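Side-chain contacts in lysine/ornithine decarboxylase (Vibrio vulnificus, PDB 2PLJ), which catalyses the decarboxylation of lysine and ornithine, giving cadaverine and putrescine, as a pyridoxal-phosphate enzyme of the beta/alpha-barrel fold: residues His129-Asp134 and Leu156-Ala161; Asp139-Gly144 and Asp164-Leu169. All blocks are in the same frame, centred on the assembly; numbering follows the deposited sequence.

The two contacts illustrate how the loops and helices around a beta/alpha barrel pack on one another: their four segments alternate along the chain, and their centres lie 10 Å apart. Contact 1 is polar and buried, joining the loop 129-134 to residues 156-161, whereas contact 2 is a small apolar touch between helix 134-143 and the chain entering strand 167-171. F159 connects them, its CD1 lying 3.8 Å from CG2 of V166 and its CE1 4.0 Å from CD2 of L168. L156 adds a touch, CD1 to CD1 of L168 at 3.5 Å. In contact 1 the side chain of K132 is about 11 Å from the bound putrescine-cofactor adduct, too far for direct touch.

Contact 1 (His129-Asp134 and Leu156-Ala161); sequences HPIKRD and LEKFKA
The ring of F159 meets K132 at its edge: CE of the lysine lies near the ring plane, 3.5 Å from CZ of F159, and the two side chains cross at about a right angle. F148 meets the same ring with its plane tilted by about 40°, and I137 touches the F159 side chain. K132 reaches the ring and then turns back on its own loop, because its chain is bent at both chi3 and chi4. Its ammonium, NZ, thereby donates to O of H129 at 2.8 Å, in the carbonyl plane.

K158 behaves differently. Its chain runs out extended beyond CG, and its NZ donates to O of K132 at 2.7 Å from above the carbonyl plane, 36° out of it. The two ammonium groups stay 6.4 Å apart, NZ of K132 to NZ of K158. Between them the carboxylate of E155 forms a salt bridge with each, OE2 to K132 and OE1 to K158, which would be expected to ease their repulsion. K132 NZ also bonds to O of V149, and K158 NZ to O of M307 of the second subunit, so several oxygens hold each charge. A water donates to both OD1 of D134 and O of K158, each at 2.7 Å. In the beta/alpha barrel the arrangement ties the loop between strand 125-127 and helix 134-143 to the type I turn from E157 to K160, beside the subunit interface.

Contact 2 (Asp139-Gly144 and Asp164-Leu169); sequences DALAYG and DDVELL
Apolar packing joins L141 and V166 where an outer helix of the beta/alpha barrel, 134-143, passes the chain just ahead of strand 167-171. The leucine does the reaching: its CD2 comes 3.9 Å from CG1 of V166, the two side chains crossing at about a right angle. With chi2 of L141 at 175°, CD1 extends the chain and CD2 is the branch that meets the valine. V166 uses its CG1 branch here. V166 and A140 both touch F148 of strand 147-150, and L141 touches Y162.

Polar bonding belongs to the flanks. Backbone hydrogen bonds between F148 and both E167 and L169 fix the strand in the parallel sheet, and the carboxylate of E167 pairs with R207 and K209. On the helix, N of G144 still bonds to O of A140 at 3.0 Å before the chain leaves helical geometry with a positive phi of 125°.

D165 adds van der Waals touches to the same leucine methyl: CD2 of L141 lies 4.1 Å from O of D165 and 4.2 Å from CB of D165.

Contact 1 (His129-Asp134 and Leu156-Ala161)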
loop_
_atom_site.group_PDB
_atom_site.type_symbol
_atom_site.label_atom_id
_atom_site.label_comp_id
_atom_site.label_asym_id
_atom_site.label_seq_id
_atom_site.Cartn_x
_atom_site.Cartn_y
_atom_site.Cartn_z
ATOM N N HIS A 129 -13.556 -16.300 -2.845
ATOM C CA HIS A 129 -13.817 -15.150 -1.985
ATOM C C HIS A 129 -15.119 -15.440 -1.248
ATOM O O HIS A 129 -16.135 -15.678 -1.910
ATOM C CB HIS A 129 -13.942 -13.854 -2.766
ATOM C CG HIS A 129 -13.924 -12.667 -1.862
ATOM N ND1 HIS A 129 -13.073 -11.594 -2.028
ATOM C CD2 HIS A 129 -14.609 -12.433 -0.713
ATOM C CE1 HIS A 129 -13.275 -10.728 -1.047
ATOM N NE2 HIS A 129 -14.196 -11.216 -0.236
ATOM N N PRO A 130 -15.096 -15.479 0.106
ATOM C CA PRO A 130 -16.355 -15.831 0.793
ATOM C C PRO A 130 -17.461 -14.796 0.718
ATOM O O PRO A 130 -18.621 -15.146 0.969
ATOM C CB PRO A 130 -15.931 -16.041 2.273
ATOM C CG PRO A 130 -14.412 -16.240 2.224
ATOM C CD PRO A 130 -13.986 -15.317 1.059
ATOM N N ILE A 131 -17.146 -13.548 0.355
ATOM C CA ILE A 131 -18.185 -12.505 0.419
ATOM C C ILE A 131 -18.254 -11.726 -0.892
ATOM O O ILE A 131 -17.326 -10.976 -1.233
ATOM C CB ILE A 131 -17.932 -11.518 1.585
ATOM C CG1 ILE A 131 -17.799 -12.284 2.909
ATOM C CG2 ILE A 131 -19.047 -10.435 1.597
ATOM C CD1 ILE A 131 -19.086 -12.872 3.499
ATOM N N LYS A 132 -19.356 -11.931 -1.611
ATOM C CA LYS A 132 -19.383 -11.532 -3.003
ATOM C C LYS A 132 -20.613 -10.706 -3.315
ATOM O O LYS A 132 -21.724 -10.993 -2.833
ATOM C CB LYS A 132 -19.370 -12.767 -3.913
ATOM C CG LYS A 132 -18.109 -13.662 -3.805
ATOM C CD LYS A 132 -18.301 -15.073 -4.418
ATOM C CE LYS A 132 -19.270 -15.936 -3.566
ATOM N NZ LYS A 132 -18.933 -15.941 -2.090
ATOM N N ARG A 133 -20.429 -9.691 -4.155
ATOM C CA ARG A 133 -21.579 -8.983 -4.702
ATOM C C ARG A 133 -22.181 -9.845 -5.817
ATOM O O ARG A 133 -21.477 -10.680 -6.404
ATOM C CB ARG A 133 -21.146 -7.635 -5.268
ATOM C CG ARG A 133 -20.534 -6.753 -4.190
ATOM C CD ARG A 133 -19.733 -5.641 -4.815
ATOM N NE ARG A 133 -18.545 -6.199 -5.446
ATOM C CZ ARG A 133 -17.479 -5.488 -5.806
ATOM N NH1 ARG A 133 -17.458 -4.169 -5.626
ATOM N NH2 ARG A 133 -16.433 -6.098 -6.379
ATOM N N ASP A 134 -23.454 -9.614 -6.128
ATOM C CA ASP A 134 -24.092 -10.364 -7.210
ATOM C C ASP A 134 -23.211 -10.326 -8.471
ATOM O O ASP A 134 -22.968 -11.385 -9.086
ATOM C CB ASP A 134 -25.516 -9.871 -7.486
ATOM C CG ASP A 134 -26.215 -10.707 -8.534
ATOM O OD1 ASP A 134 -26.404 -11.930 -8.289
ATOM O OD2 ASP A 134 -26.555 -10.150 -9.600
ATOM N N LEU A 156 -25.173 -17.698 1.311
ATOM C CA LEU A 156 -25.861 -18.821 0.661
ATOM C C LEU A 156 -27.073 -18.329 -0.150
ATOM O O LEU A 156 -27.304 -18.788 -1.281
ATOM C CB LEU A 156 -26.296 -19.867 1.711
ATOM C CG LEU A 156 -26.969 -21.107 1.100
ATOM C CD1 LEU A 156 -25.970 -21.905 0.247
ATOM C CD2 LEU A 156 -27.643 -21.952 2.198
ATOM N N GLU A 157 -27.841 -17.399 0.429
ATOM C CA GLU A 157 -29.051 -16.859 -0.213
ATOM C C GLU A 157 -28.737 -16.279 -1.597
ATOM O O GLU A 157 -29.578 -16.356 -2.513
ATOM C CB GLU A 157 -29.723 -15.802 0.695
ATOM C CG GLU A 157 -31.091 -15.277 0.212
ATOM C CD GLU A 157 -30.984 -14.166 -0.863
ATOM O OE1 GLU A 157 -29.874 -13.632 -1.131
ATOM O OE2 GLU A 157 -32.031 -13.819 -1.453
ATOM N N LYS A 158 -27.533 -15.710 -1.745
ATOM C CA LYS A 158 -27.088 -15.104 -3.001
ATOM C C LYS A 158 -27.060 -16.103 -4.160
ATOM O O LYS A 158 -27.008 -15.693 -5.327
ATOM C CB LYS A 158 -25.694 -14.472 -2.839
ATOM C CG LYS A 158 -25.671 -13.433 -1.751
ATOM C CD LYS A 158 -24.336 -12.682 -1.766
ATOM C CE LYS A 158 -24.297 -11.680 -0.609
ATOM N NZ LYS A 158 -22.890 -11.201 -0.396
ATOM N N PHE A 159 -27.036 -17.397 -3.827
ATOM C CA PHE A 159 -26.922 -18.463 -4.836
ATOM C C PHE A 159 -28.244 -19.099 -5.270
ATOM O O PHE A 159 -28.268 -19.974 -6.158
ATOM C CB PHE A 159 -25.910 -19.537 -4.395
ATOM C CG PHE A 159 -24.495 -19.050 -4.504
ATOM C CD1 PHE A 159 -23.875 -19.017 -5.748
ATOM C CD2 PHE A 159 -23.842 -18.514 -3.380
ATOM C CE1 PHE A 159 -22.566 -18.504 -5.878
ATOM C CE2 PHE A 159 -22.555 -18.000 -3.480
ATOM C CZ PHE A 159 -21.905 -17.995 -4.730
ATOM N N LYS A 160 -29.338 -18.667 -4.654
ATOM C CA LYS A 160 -30.656 -19.178 -5.077
ATOM C C LYS A 160 -30.872 -18.944 -6.574
ATOM O O LYS A 160 -31.339 -19.834 -7.315
ATOM C CB LYS A 160 -31.765 -18.506 -4.267
ATOM C CG LYS A 160 -31.851 -18.991 -2.824
ATOM C CD LYS A 160 -32.990 -18.255 -2.134
ATOM C CE LYS A 160 -33.344 -18.858 -0.801
ATOM N NZ LYS A 160 -34.668 -18.322 -0.309
ATOM N N ALA A 161 -30.535 -17.733 -7.013
ATOM C CA ALA A 161 -30.746 -17.330 -8.397
ATOM C C ALA A 161 -29.810 -18.098 -9.351
ATOM O O ALA A 161 -30.013 -18.085 -10.562
ATOM C CB ALA A 161 -30.551 -15.811 -8.524
HETATM O O HOH W 1 -26.687 -13.059 -5.827
#

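Contact 2 (Asp139-Gly144 and Asp164-Leu169)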
loop_
_atom_site.group_PDB
_atom_site.type_symbol
_atom_site.label_atom_id
_atom_site.label_comp_id
_atom_site.label_asym_id
_atom_site.label_seq_id
_atom_site.Cartn_x
_atom_site.Cartn_y
_atom_site.Cartn_z
ATOM N N ASP A 139 -19.856 -12.394 -13.043
ATOM C CA ASP A 139 -18.596 -12.281 -13.787
ATOM C C ASP A 139 -17.841 -13.621 -13.833
ATOM O O ASP A 139 -17.345 -14.025 -14.888
ATOM C CB ASP A 139 -17.673 -11.248 -13.148
ATOM C CG ASP A 139 -18.242 -9.826 -13.171
ATOM O OD1 ASP A 139 -19.181 -9.528 -13.956
ATOM O OD2 ASP A 139 -17.700 -9.024 -12.376
ATOM N N ALA A 140 -17.776 -14.309 -12.692
ATOM C CA ALA A 140 -17.071 -15.579 -12.620
ATOM C C ALA A 140 -17.830 -16.628 -13.430
ATOM O O ALA A 140 -17.214 -17.351 -14.226
ATOM C CB ALA A 140 -16.888 -16.025 -11.166
ATOM N N LEU A 141 -19.160 -16.664 -13.274
ATOM C CA LEU A 141 -19.988 -17.616 -14.028
ATOM C C LEU A 141 -19.870 -17.407 -15.542
ATOM O O LEU A 141 -19.852 -18.376 -16.300
ATOM C CB LEU A 141 -21.448 -17.517 -13.594
ATOM C CG LEU A 141 -21.762 -18.250 -12.268
ATOM C CD1 LEU A 141 -23.225 -17.957 -11.922
ATOM C CD2 LEU A 141 -21.552 -19.778 -12.387
ATOM N N ALA A 142 -19.779 -16.146 -15.973
ATOM C CA ALA A 142 -19.653 -15.829 -17.397
ATOM C C ALA A 142 -18.373 -16.420 -18.014
ATOM O O ALA A 142 -18.402 -16.907 -19.149
ATOM C CB ALA A 142 -19.712 -14.310 -17.636
ATOM N N TYR A 143 -17.276 -16.375 -17.257
ATOM C CA TYR A 143 -16.034 -17.035 -17.628
ATOM C C TYR A 143 -16.198 -18.551 -17.629
ATOM O O TYR A 143 -15.680 -19.234 -18.499
ATOM C CB TYR A 143 -14.950 -16.623 -16.639
ATOM C CG TYR A 143 -13.719 -17.468 -16.629
ATOM C CD1 TYR A 143 -12.934 -17.650 -17.779
ATOM C CD2 TYR A 143 -13.310 -18.076 -15.443
ATOM C CE1 TYR A 143 -11.780 -18.434 -17.741
ATOM C CE2 TYR A 143 -12.168 -18.848 -15.383
ATOM C CZ TYR A 143 -11.404 -19.032 -16.527
ATOM O OH TYR A 143 -10.266 -19.793 -16.427
ATOM N N GLY A 144 -16.949 -19.054 -16.658
ATOM C CA GLY A 144 -17.287 -20.488 -16.571
ATOM C C GLY A 144 -16.909 -21.118 -15.230
ATOM O O GLY A 144 -17.202 -22.311 -14.976
ATOM N N ASP A 164 -28.868 -23.717 -10.393
ATOM C CA ASP A 164 -28.602 -24.661 -11.472
ATOM C C ASP A 164 -27.169 -24.690 -11.959
ATOM O O ASP A 164 -26.774 -25.579 -12.668
ATOM C CB ASP A 164 -29.478 -24.366 -12.680
ATOM C CG ASP A 164 -30.949 -24.645 -12.424
ATOM O OD1 ASP A 164 -31.286 -25.318 -11.474
ATOM O OD2 ASP A 164 -31.749 -24.150 -13.188
ATOM N N ASP A 165 -26.398 -23.678 -11.555
ATOM C CA ASP A 165 -25.136 -23.361 -12.203
ATOM C C ASP A 165 -23.893 -23.568 -11.335
ATOM O O ASP A 165 -22.820 -23.607 -11.839
ATOM C CB ASP A 165 -25.126 -21.935 -12.709
ATOM C CG ASP A 165 -26.254 -21.633 -13.651
ATOM O OD1 ASP A 165 -26.611 -22.522 -14.415
ATOM O OD2 ASP A 165 -26.771 -20.500 -13.590
ATOM N N VAL A 166 -24.078 -23.649 -10.043
ATOM C CA VAL A 166 -22.964 -23.597 -9.095
ATOM C C VAL A 166 -22.840 -24.847 -8.205
ATOM O O VAL A 166 -23.823 -25.577 -7.984
ATOM C CB VAL A 166 -23.072 -22.335 -8.164
ATOM C CG1 VAL A 166 -23.135 -21.029 -8.996
ATOM C CG2 VAL A 166 -24.249 -22.463 -7.196
ATOM N N GLU A 167 -21.634 -25.072 -7.681
ATOM C CA GLU A 167 -21.465 -25.963 -6.532
ATOM C C GLU A 167 -20.596 -25.225 -5.513
ATOM O O GLU A 167 -19.675 -24.507 -5.887
ATOM C CB GLU A 167 -20.851 -27.313 -6.913
ATOM C CG GLU A 167 -19.540 -27.216 -7.688
ATOM C CD GLU A 167 -18.966 -28.576 -8.112
ATOM O OE1 GLU A 167 -19.605 -29.616 -7.847
ATOM O OE2 GLU A 167 -17.883 -28.593 -8.732
ATOM N N LEU A 168 -20.921 -25.382 -4.238
ATOM C CA LEU A 168 -20.316 -24.528 -3.201
ATOM C C LEU A 168 -19.404 -25.303 -2.241
ATOM O O LEU A 168 -19.705 -26.448 -1.845
ATOM C CB LEU A 168 -21.439 -23.869 -2.380
ATOM C CG LEU A 168 -22.476 -23.052 -3.173
ATOM C CD1 LEU A 168 -23.491 -22.486 -2.216
ATOM C CD2 LEU A 168 -21.758 -21.947 -3.966
ATOM N N LEU A 169 -18.313 -24.653 -1.842
ATOM C CA LEU A 169 -17.491 -25.113 -0.724
ATOM C C LEU A 169 -17.910 -24.309 0.498
ATOM O O LEU A 169 -18.012 -23.067 0.423
ATOM C CB LEU A 169 -15.994 -24.886 -1.003
ATOM C CG LEU A 169 -15.393 -25.736 -2.132
ATOM C CD1 LEU A 169 -14.012 -25.169 -2.568
ATOM C CD2 LEU A 169 -15.296 -27.202 -1.722
#